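Local structure of signal recognition particle subunit SRP68 (4P3G) at residues L75-A80 / R143-L148; R118-L123 / A147-A152; K165-C170 / D192-S197. The protein probably takes part in targeting secretory and membrane proteins to the endoplasmic reticulum as a signal recognition particle subunit, this fragment being its RNA-binding domain. All blocks are in the same frame, centred on the assembly; numbering follows the deposited sequence.

Contact 1: residues L75-A80 / R143-L148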
loop_
_atom_site.group_PDB
_atom_site.type_symbol
_atom_site.label_atom_id
_atom_site.label_comp_id
_atom_site.label_asym_id
_atom_site.label_seq_id
_atom_site.Cartn_x
_atom_site.Cartn_y
_atom_site.Cartn_z
ATOM N N LEU A 75 13.887 -28.235 -25.698
ATOM C CA LEU A 75 13.438 -29.470 -25.083
ATOM C C LEU A 75 12.907 -29.210 -23.671
ATOM O O LEU A 75 11.875 -29.752 -23.281
ATOM C CB LEU A 75 14.590 -30.467 -25.018
ATOM C CG LEU A 75 14.200 -31.861 -24.531
ATOM C CD1 LEU A 75 13.305 -32.510 -25.564
ATOM C CD2 LEU A 75 15.431 -32.711 -24.280
ATOM N N GLN A 76 13.622 -28.391 -22.908
ATOM C CA GLN A 76 13.245 -28.108 -21.533
ATOM C C GLN A 76 11.953 -27.304 -21.416
ATOM O O GLN A 76 11.144 -27.542 -20.526
ATOM C CB GLN A 76 14.370 -27.373 -20.829
ATOM C CG GLN A 76 15.642 -28.179 -20.771
ATOM C CD GLN A 76 15.450 -29.515 -20.089
ATOM O OE1 GLN A 76 15.304 -30.543 -20.749
ATOM N NE2 GLN A 76 15.457 -29.510 -18.754
ATOM N N LEU A 77 11.769 -26.341 -22.304
ATOM C CA LEU A 77 10.569 -25.525 -22.288
ATOM C C LEU A 77 9.336 -26.394 -22.573
ATOM O O LEU A 77 8.350 -26.378 -21.826
ATOM C CB LEU A 77 10.703 -24.426 -23.334
ATOM C CG LEU A 77 11.774 -23.427 -22.884
ATOM C CD1 LEU A 77 11.839 -22.201 -23.788
ATOM C CD2 LEU A 77 11.596 -23.043 -21.416
ATOM N N LEU A 78 9.421 -27.188 -23.634
ATOM C CA LEU A 78 8.314 -28.050 -24.041
ATOM C C LEU A 78 7.998 -29.008 -22.902
ATOM O O LEU A 78 6.833 -29.321 -22.629
ATOM C CB LEU A 78 8.662 -28.829 -25.310
ATOM C CG LEU A 78 8.857 -27.909 -26.522
ATOM C CD1 LEU A 78 9.306 -28.656 -27.792
ATOM C CD2 LEU A 78 7.613 -27.076 -26.777
ATOM N N THR A 79 9.042 -29.477 -22.238
ATOM C CA THR A 79 8.850 -30.406 -21.151
ATOM C C THR A 79 8.098 -29.758 -20.017
ATOM O O THR A 79 7.116 -30.304 -19.533
ATOM C CB THR A 79 10.188 -30.940 -20.645
ATOM O OG1 THR A 79 10.919 -31.500 -21.748
ATOM C CG2 THR A 79 9.954 -32.021 -19.624
ATOM N N ALA A 80 8.547 -28.576 -19.618
ATOM C CA ALA A 80 7.927 -27.835 -18.520
ATOM C C ALA A 80 6.517 -27.391 -18.902
ATOM O O ALA A 80 5.567 -27.513 -18.106
ATOM C CB ALA A 80 8.785 -26.645 -18.144
ATOM N N ARG A 143 15.040 -17.000 -15.268
ATOM C CA ARG A 143 14.727 -17.019 -13.868
ATOM C C ARG A 143 13.315 -16.513 -13.539
ATOM O O ARG A 143 12.644 -17.097 -12.679
ATOM C CB ARG A 143 15.699 -16.230 -13.070
ATOM C CG ARG A 143 15.334 -16.465 -11.681
ATOM C CD ARG A 143 16.429 -15.932 -11.025
ATOM N NE ARG A 143 16.487 -16.101 -9.594
ATOM C CZ ARG A 143 17.526 -15.545 -8.983
ATOM N NH1 ARG A 143 18.405 -14.877 -9.740
ATOM N NH2 ARG A 143 17.705 -15.611 -7.689
ATOM N N ALA A 144 12.861 -15.464 -14.231
ATOM C CA ALA A 144 11.484 -14.989 -14.080
ATOM C C ALA A 144 10.517 -16.144 -14.404
ATOM O O ALA A 144 9.629 -16.473 -13.602
ATOM C CB ALA A 144 11.208 -13.774 -14.987
ATOM N N TYR A 145 10.748 -16.796 -15.541
ATOM C CA TYR A 145 9.910 -17.913 -15.957
ATOM C C TYR A 145 9.890 -19.008 -14.891
ATOM O O TYR A 145 8.839 -19.598 -14.605
ATOM C CB TYR A 145 10.402 -18.497 -17.276
ATOM C CG TYR A 145 9.625 -19.705 -17.749
ATOM C CD1 TYR A 145 8.266 -19.621 -18.061
ATOM C CD2 TYR A 145 10.248 -20.940 -17.860
ATOM C CE1 TYR A 145 7.566 -20.734 -18.487
ATOM C CE2 TYR A 145 9.560 -22.052 -18.281
ATOM C CZ TYR A 145 8.223 -21.952 -18.595
ATOM O OH TYR A 145 7.557 -23.080 -19.016
ATOM N N ALA A 146 11.050 -19.297 -14.313
ATOM C CA ALA A 146 11.099 -20.295 -13.263
ATOM C C ALA A 146 10.308 -19.806 -12.045
ATOM O O ALA A 146 9.717 -20.598 -11.304
ATOM C CB ALA A 146 12.521 -20.619 -12.909
ATOM N N ALA A 147 10.331 -18.495 -11.805
ATOM C CA ALA A 147 9.646 -17.952 -10.642
ATOM C C ALA A 147 8.171 -18.004 -10.890
ATOM O O ALA A 147 7.394 -18.255 -9.977
ATOM C CB ALA A 147 10.096 -16.532 -10.365
ATOM N N LEU A 148 7.810 -17.845 -12.157
ATOM C CA LEU A 148 6.425 -17.833 -12.606
ATOM C C LEU A 148 5.776 -19.202 -12.396
ATOM O O LEU A 148 4.639 -19.316 -11.896
ATOM C CB LEU A 148 6.368 -17.471 -14.089
ATOM C CG LEU A 148 4.997 -17.406 -14.778
ATOM C CD1 LEU A 148 4.299 -16.123 -14.376
ATOM C CD2 LEU A 148 5.054 -17.556 -16.322
#
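Leu77 meets Tyr145 through a single methyl group: its CD2 lies 3.9 Å from CE2 of the tyrosine, and the two side chains cross obliquely. The leucine's first bond does not aim at the partner helix. Its CG sits beside the backbone N, opposite the carbonyl carbon (chi1 -69°), and it is the branch beyond that brings CD2 to the ring. Leu123 of helix 103-128 and Phe13 of helix 10-21 also pack on this leucine, so the meeting point is a junction of four helices.

Leu78 turns from the partner and settles against Phe13 and Leu38, and Thr79 faces another side of the helix, where its hydroxyl bonds back to Leu75 O. That carbonyl oxygen also receives the Thr79 amide, the two donors reaching it from opposite faces of its plane. Here Tyr145 spans the gap between two non-consecutive helices of the all-helical RNA-binding domain, a fold related to tetratricopeptide repeats. Helix 103-128 lies between helix 71-93 and helix 136-156 along the chain, and even the nearest CA atoms remain well apart, with Ala80 CA 9.7 Å from Ala146 CA.

Ala80, one turn on from Leu77, points at the second helix, and its methyl is met by the tyrosine's hydroxyl end. Its CB lies 3.9 Å from Tyr145 OH, and the long aromatic side chain does the bridging. With CG anti to the backbone N (chi1 177°), Tyr145 extends from helix 136-156 past Ala120, Val14 and Thr11. The hydroxyl hydrogen-bonds to Glu81 OE2, on the residue directly after Ala80.

Contact 2: residues R118-L123 / A147-A152. With PO4 (phosphate ion), chain E.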
loop_
_atom_site.group_PDB
_atom_site.type_symbol
_atom_site.label_atom_id
_atom_site.label_comp_id
_atom_site.label_asym_id
_atom_site.label_seq_id
_atom_site.Cartn_x
_atom_site.Cartn_y
_atom_site.Cartn_z
ATOM N N ARG A 118 10.486 -27.356 -11.300
ATOM C CA ARG A 118 11.802 -27.970 -11.161
ATOM C C ARG A 118 12.553 -27.951 -12.497
ATOM O O ARG A 118 13.745 -27.646 -12.546
ATOM C CB ARG A 118 11.664 -29.411 -10.673
ATOM C CG ARG A 118 11.364 -29.533 -9.215
ATOM C CD ARG A 118 11.518 -30.952 -8.697
ATOM N NE ARG A 118 10.629 -31.892 -9.374
ATOM C CZ ARG A 118 9.409 -32.203 -8.948
ATOM N NH1 ARG A 118 8.921 -31.620 -7.867
ATOM N NH2 ARG A 118 8.662 -33.071 -9.614
ATOM N N ILE A 119 11.847 -28.235 -13.588
ATOM C CA ILE A 119 12.501 -28.261 -14.886
ATOM C C ILE A 119 12.969 -26.866 -15.277
ATOM O O ILE A 119 14.102 -26.688 -15.716
ATOM C CB ILE A 119 11.563 -28.853 -15.987
ATOM C CG1 ILE A 119 11.378 -30.343 -15.752
ATOM C CG2 ILE A 119 12.143 -28.643 -17.399
ATOM C CD1 ILE A 119 10.119 -30.874 -16.403
ATOM N N ALA A 120 12.104 -25.876 -15.088
ATOM C CA ALA A 120 12.442 -24.505 -15.444
ATOM C C ALA A 120 13.526 -23.966 -14.541
ATOM O O ALA A 120 14.349 -23.162 -14.972
ATOM C CB ALA A 120 11.230 -23.620 -15.393
ATOM N N GLU A 121 13.520 -24.390 -13.282
ATOM C CA GLU A 121 14.517 -23.885 -12.344
ATOM C C GLU A 121 15.903 -24.372 -12.736
ATOM O O GLU A 121 16.874 -23.605 -12.712
ATOM C CB GLU A 121 14.184 -24.279 -10.898
ATOM C CG GLU A 121 13.039 -23.467 -10.311
ATOM C CD GLU A 121 12.474 -24.048 -9.018
ATOM O OE1 GLU A 121 12.940 -25.123 -8.581
ATOM O OE2 GLU A 121 11.574 -23.403 -8.430
ATOM N N LYS A 122 15.985 -25.635 -13.135
ATOM C CA LYS A 122 17.248 -26.186 -13.566
ATOM C C LYS A 122 17.716 -25.507 -14.852
ATOM O O LYS A 122 18.926 -25.382 -15.099
ATOM C CB LYS A 122 17.142 -27.693 -13.767
ATOM C CG LYS A 122 16.832 -28.461 -12.508
ATOM C CD LYS A 122 17.158 -29.939 -12.690
ATOM C CE LYS A 122 17.399 -30.627 -11.347
ATOM N NZ LYS A 122 16.186 -30.619 -10.474
ATOM N N LEU A 123 16.761 -25.076 -15.672
ATOM C CA LEU A 123 17.094 -24.409 -16.925
ATOM C C LEU A 123 17.711 -23.052 -16.641
ATOM O O LEU A 123 18.673 -22.656 -17.307
ATOM C CB LEU A 123 15.853 -24.243 -17.804
ATOM C CG LEU A 123 16.065 -23.349 -19.033
ATOM C CD1 LEU A 123 17.143 -23.912 -19.925
ATOM C CD2 LEU A 123 14.770 -23.136 -19.800
ATOM N N ALA A 147 10.331 -18.495 -11.805
ATOM C CA ALA A 147 9.646 -17.952 -10.642
ATOM C C ALA A 147 8.171 -18.004 -10.890
ATOM O O ALA A 147 7.394 -18.255 -9.977
ATOM C CB ALA A 147 10.096 -16.532 -10.365
ATOM N N LEU A 148 7.810 -17.845 -12.157
ATOM C CA LEU A 148 6.425 -17.833 -12.606
ATOM C C LEU A 148 5.776 -19.202 -12.396
ATOM O O LEU A 148 4.639 -19.316 -11.896
ATOM C CB LEU A 148 6.368 -17.471 -14.089
ATOM C CG LEU A 148 4.997 -17.406 -14.778
ATOM C CD1 LEU A 148 4.299 -16.123 -14.376
ATOM C CD2 LEU A 148 5.054 -17.556 -16.322
ATOM N N LEU A 149 6.481 -20.245 -12.817
ATOM C CA LEU A 149 5.924 -21.572 -12.673
ATOM C C LEU A 149 5.886 -21.938 -11.194
ATOM O O LEU A 149 4.924 -22.545 -10.730
ATOM C CB LEU A 149 6.728 -22.607 -13.467
ATOM C CG LEU A 149 6.574 -22.547 -14.978
ATOM C CD1 LEU A 149 7.135 -23.802 -15.631
ATOM C CD2 LEU A 149 5.143 -22.303 -15.361
ATOM N N ARG A 150 6.936 -21.578 -10.454
ATOM C CA ARG A 150 6.990 -21.921 -9.036
ATOM C C ARG A 150 5.866 -21.188 -8.295
ATOM O O ARG A 150 5.302 -21.704 -7.331
ATOM C CB ARG A 150 8.351 -21.598 -8.439
ATOM C CG ARG A 150 8.439 -21.814 -6.942
ATOM C CD ARG A 150 8.192 -23.223 -6.591
ATOM N NE ARG A 150 9.223 -24.091 -7.146
ATOM C CZ ARG A 150 9.168 -25.422 -7.101
ATOM N NH1 ARG A 150 8.128 -26.011 -6.516
ATOM N NH2 ARG A 150 10.145 -26.159 -7.627
ATOM N N GLY A 151 5.559 -19.974 -8.745
ATOM C CA GLY A 151 4.438 -19.234 -8.201
ATOM C C GLY A 151 3.103 -19.937 -8.428
ATOM O O GLY A 151 2.278 -20.021 -7.514
ATOM N N ALA A 152 2.891 -20.443 -9.639
ATOM C CA ALA A 152 1.672 -21.161 -9.987
ATOM C C ALA A 152 1.508 -22.399 -9.116
ATOM O O ALA A 152 0.417 -22.713 -8.636
ATOM C CB ALA A 152 1.701 -21.551 -11.441
HETATM P P PO4 E . 9.624 -29.135 -5.588
HETATM O O1 PO4 E . 8.701 -29.130 -6.781
HETATM O O2 PO4 E . 10.646 -28.025 -5.731
HETATM O O3 PO4 E . 10.342 -30.461 -5.492
HETATM O O4 PO4 E . 8.814 -28.947 -4.325
#
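The guanidinium of Arg150 presents different parts of its edge to two anions. Along one side, NE and NH2 grip the carboxylate of Glu121, whose CD lies in the guanidinium plane; elsewhere on the edge and also in plane is O1 of a phosphate ion, while phosphate O2 and the backbone N of Arg118 approach obliquely. The Arg118 guanidinium likewise meets the phosphate at its edge, with P in its plane. These groups decorate an antiparallel helical hairpin within the alpha-helical RNA-binding domain: the axes of 118-123 and 147-152 approach to 8.8 Å at 157°.

The salt bridge uses both carboxylate oxygens. Arg150 NE donates to Glu121 OE2 over 2.8 Å, on the syn side but tilted out of the carboxylate plane, and NH2 donates to OE1 over 3.1 Å from above that plane, because the two flat groups are turned 37° apart. Bends at chi2 and chi3 fold the Arg150 chain, while the glutamate is extended, and the two side chains cross at about a right angle.

Arg150 NH1 also donates to phosphate O1 at 3.2 Å. Arg118 NH1 adds weak bonds to O1 and O3, so both arginines converge on one anion. The phosphate probably came from the crystallisation liquor, yet its position is consistent with a site that could receive an RNA backbone phosphate.

Toward the buried side the polar groups give way to methyls: Ala120 CB rests 4.1 Å from Leu149 CD1.

Contact 3: residues K165-C170 / D192-S197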
loop_
_atom_site.group_PDB
_atom_site.type_symbol
_atom_site.label_atom_id
_atom_site.label_comp_id
_atom_site.label_asym_id
_atom_site.label_seq_id
_atom_site.Cartn_x
_atom_site.Cartn_y
_atom_site.Cartn_z
ATOM N N LYS A 165 6.254 -15.000 -2.519
ATOM C CA LYS A 165 7.708 -14.855 -2.665
ATOM C C LYS A 165 8.121 -15.117 -4.103
ATOM O O LYS A 165 8.920 -14.363 -4.647
ATOM C CB LYS A 165 8.501 -15.778 -1.735
ATOM C CG LYS A 165 8.028 -15.771 -0.322
ATOM C CD LYS A 165 9.109 -16.281 0.610
ATOM C CE LYS A 165 9.303 -17.768 0.483
ATOM N NZ LYS A 165 9.981 -18.296 1.695
ATOM N N SER A 166 7.590 -16.174 -4.722
ATOM C CA SER A 166 7.967 -16.464 -6.110
ATOM C C SER A 166 7.500 -15.403 -7.069
ATOM O O SER A 166 8.269 -14.923 -7.900
ATOM C CB SER A 166 7.425 -17.803 -6.584
ATOM O OG SER A 166 8.139 -18.850 -5.989
ATOM N N TYR A 167 6.237 -15.024 -6.937
ATOM C CA TYR A 167 5.643 -14.063 -7.850
ATOM C C TYR A 167 6.298 -12.692 -7.746
ATOM O O TYR A 167 6.381 -11.950 -8.739
ATOM C CB TYR A 167 4.144 -13.962 -7.577
ATOM C CG TYR A 167 3.301 -14.998 -8.266
ATOM C CD1 TYR A 167 3.453 -15.259 -9.618
ATOM C CD2 TYR A 167 2.368 -15.737 -7.556
ATOM C CE1 TYR A 167 2.679 -16.197 -10.259
ATOM C CE2 TYR A 167 1.581 -16.698 -8.188
ATOM C CZ TYR A 167 1.739 -16.923 -9.541
ATOM O OH TYR A 167 0.964 -17.884 -10.174
ATOM N N ALA A 168 6.768 -12.356 -6.546
ATOM C CA ALA A 168 7.445 -11.088 -6.359
ATOM C C ALA A 168 8.716 -11.097 -7.192
ATOM O O ALA A 168 8.979 -10.131 -7.920
ATOM C CB ALA A 168 7.755 -10.840 -4.895
ATOM N N ILE A 169 9.475 -12.200 -7.135
ATOM C CA ILE A 169 10.696 -12.270 -7.924
ATOM C C ILE A 169 10.362 -12.064 -9.414
ATOM O O ILE A 169 10.943 -11.200 -10.063
ATOM C CB ILE A 169 11.439 -13.610 -7.805
ATOM C CG1 ILE A 169 11.809 -13.970 -6.370
ATOM C CG2 ILE A 169 12.610 -13.653 -8.762
ATOM C CD1 ILE A 169 12.653 -13.003 -5.752
ATOM N N CYS A 170 9.415 -12.823 -9.969
ATOM C CA CYS A 170 9.220 -12.704 -11.413
ATOM C C CYS A 170 8.588 -11.386 -11.849
ATOM O O CYS A 170 8.902 -10.858 -12.921
ATOM C CB CYS A 170 8.450 -13.883 -12.031
ATOM S SG CYS A 170 6.703 -13.953 -11.776
ATOM N N ASP A 192 -2.168 -9.944 -16.997
ATOM C CA ASP A 192 -3.164 -11.000 -17.066
ATOM C C ASP A 192 -2.903 -12.165 -16.122
ATOM O O ASP A 192 -3.798 -12.935 -15.853
ATOM C CB ASP A 192 -3.265 -11.515 -18.494
ATOM C CG ASP A 192 -3.701 -10.433 -19.474
ATOM O OD1 ASP A 192 -4.299 -9.418 -19.036
ATOM O OD2 ASP A 192 -3.408 -10.583 -20.685
ATOM N N THR A 193 -1.676 -12.328 -15.640
ATOM C CA THR A 193 -1.369 -13.504 -14.834
ATOM C C THR A 193 -0.707 -13.177 -13.498
ATOM O O THR A 193 -1.142 -13.609 -12.430
ATOM C CB THR A 193 -0.453 -14.432 -15.585
ATOM O OG1 THR A 193 -1.092 -14.823 -16.794
ATOM C CG2 THR A 193 -0.128 -15.650 -14.743
ATOM N N ILE A 194 0.376 -12.434 -13.563
ATOM C CA ILE A 194 1.131 -12.167 -12.370
ATOM C C ILE A 194 0.370 -11.249 -11.411
ATOM O O ILE A 194 0.167 -11.584 -10.235
ATOM C CB ILE A 194 2.496 -11.581 -12.713
ATOM C CG1 ILE A 194 3.207 -12.535 -13.671
ATOM C CG2 ILE A 194 3.299 -11.348 -11.447
ATOM C CD1 ILE A 194 4.612 -12.146 -13.968
ATOM N N ASP A 195 -0.066 -10.101 -11.907
ATOM C CA ASP A 195 -0.767 -9.164 -11.033
ATOM C C ASP A 195 -2.034 -9.768 -10.398
ATOM O O ASP A 195 -2.193 -9.709 -9.171
ATOM C CB ASP A 195 -1.011 -7.835 -11.758
ATOM C CG ASP A 195 0.269 -7.005 -11.894
ATOM O OD1 ASP A 195 1.333 -7.480 -11.462
ATOM O OD2 ASP A 195 0.239 -5.911 -12.492
ATOM N N PRO A 196 -2.923 -10.384 -11.205
ATOM C CA PRO A 196 -4.144 -10.929 -10.602
ATOM C C PRO A 196 -3.889 -12.035 -9.590
ATOM O O PRO A 196 -4.645 -12.155 -8.620
ATOM C CB PRO A 196 -4.908 -11.469 -11.795
ATOM C CG PRO A 196 -4.377 -10.723 -12.961
ATOM C CD PRO A 196 -2.964 -10.451 -12.677
ATOM N N SER A 197 -2.853 -12.834 -9.811
ATOM C CA SER A 197 -2.543 -13.937 -8.897
ATOM C C SER A 197 -2.064 -13.376 -7.584
ATOM O O SER A 197 -2.401 -13.865 -6.509
ATOM C CB SER A 197 -1.457 -14.840 -9.470
ATOM O OG SER A 197 -1.858 -15.329 -10.719
#
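The ring of Tyr167 and the CB of Ser197 form a CH-pi contact. Ser197 CB lies 4.2 Å from the centroid of the Tyr167 ring and 29° off its normal, displaced toward the CE2-CZ side, near the hydroxyl; Tyr167 CE2 is 3.8 Å from the same CB. Tyr167 leaves helix 160-181 pointing at its partner, with CG beside the backbone N and anti to the carbonyl carbon (chi1 -85°).

Apolar packing centres on Ile194, whose two branches find separate partners. CD1, at the end of the longer branch, lies 3.5 Å from Cys170 SG, while the CG2 methyl approaches Tyr167 at both ring and backbone, 4.3 Å from Tyr167 CD1 and 4.1 Å from Tyr167 O. The helices come near each other here, with Tyr167 CA only 6.7 Å from Ile194 CA.

No hydrogen bond spans the two segments, but Asp195 forms a salt bridge with Arg171, just beyond the first. Ser197 turns its hydroxyl back on its own helix, where OG bonds to Thr193 O, an oxygen that also accepts the Ser197 amide. This doubled use of one carbonyl occurs beside an irregularity: a wider pi-type turn at 192-194 is followed by a kink at Pro196, whose ring nitrogen has no hydrogen to give to the turn before. Lys165 NZ hydrogen-bonds Ser224 OG of a neighbouring subunit.

Helices 160-181 and 186-205 are consecutive, obliquely packed members of the all-helical RNA-binding domain, their segments at 136°. Helix 136-156 also packs on the first, Ala147 touching Cys170 and Ala152 touching Tyr167. Ile194 reaches Leu148 of that same helix, so the three helices pack mutually.

Helix 136-156 is the common element: contacts 1 and 2 share Ala147 and Leu148, and their centres lie only about 5 Å apart. They interlock directly, with Tyr145 CE2 of contact 1 3.7 Å from Ala120 CB of contact 2, and Leu77 CD2 3.6 Å from Leu123 CD2. Contact 3 follows in series along the chain, its centre about 15 Å from that of contact 1 and 13 Å from that of contact 2. Another flank of the same helix reaches it, where Ala144 O lies 3.3 Å from Cys170 CB. The bound phosphate belongs to contact 2, but Ser166 of the 165-170 segment packs on Arg150, one of the residues that bind it.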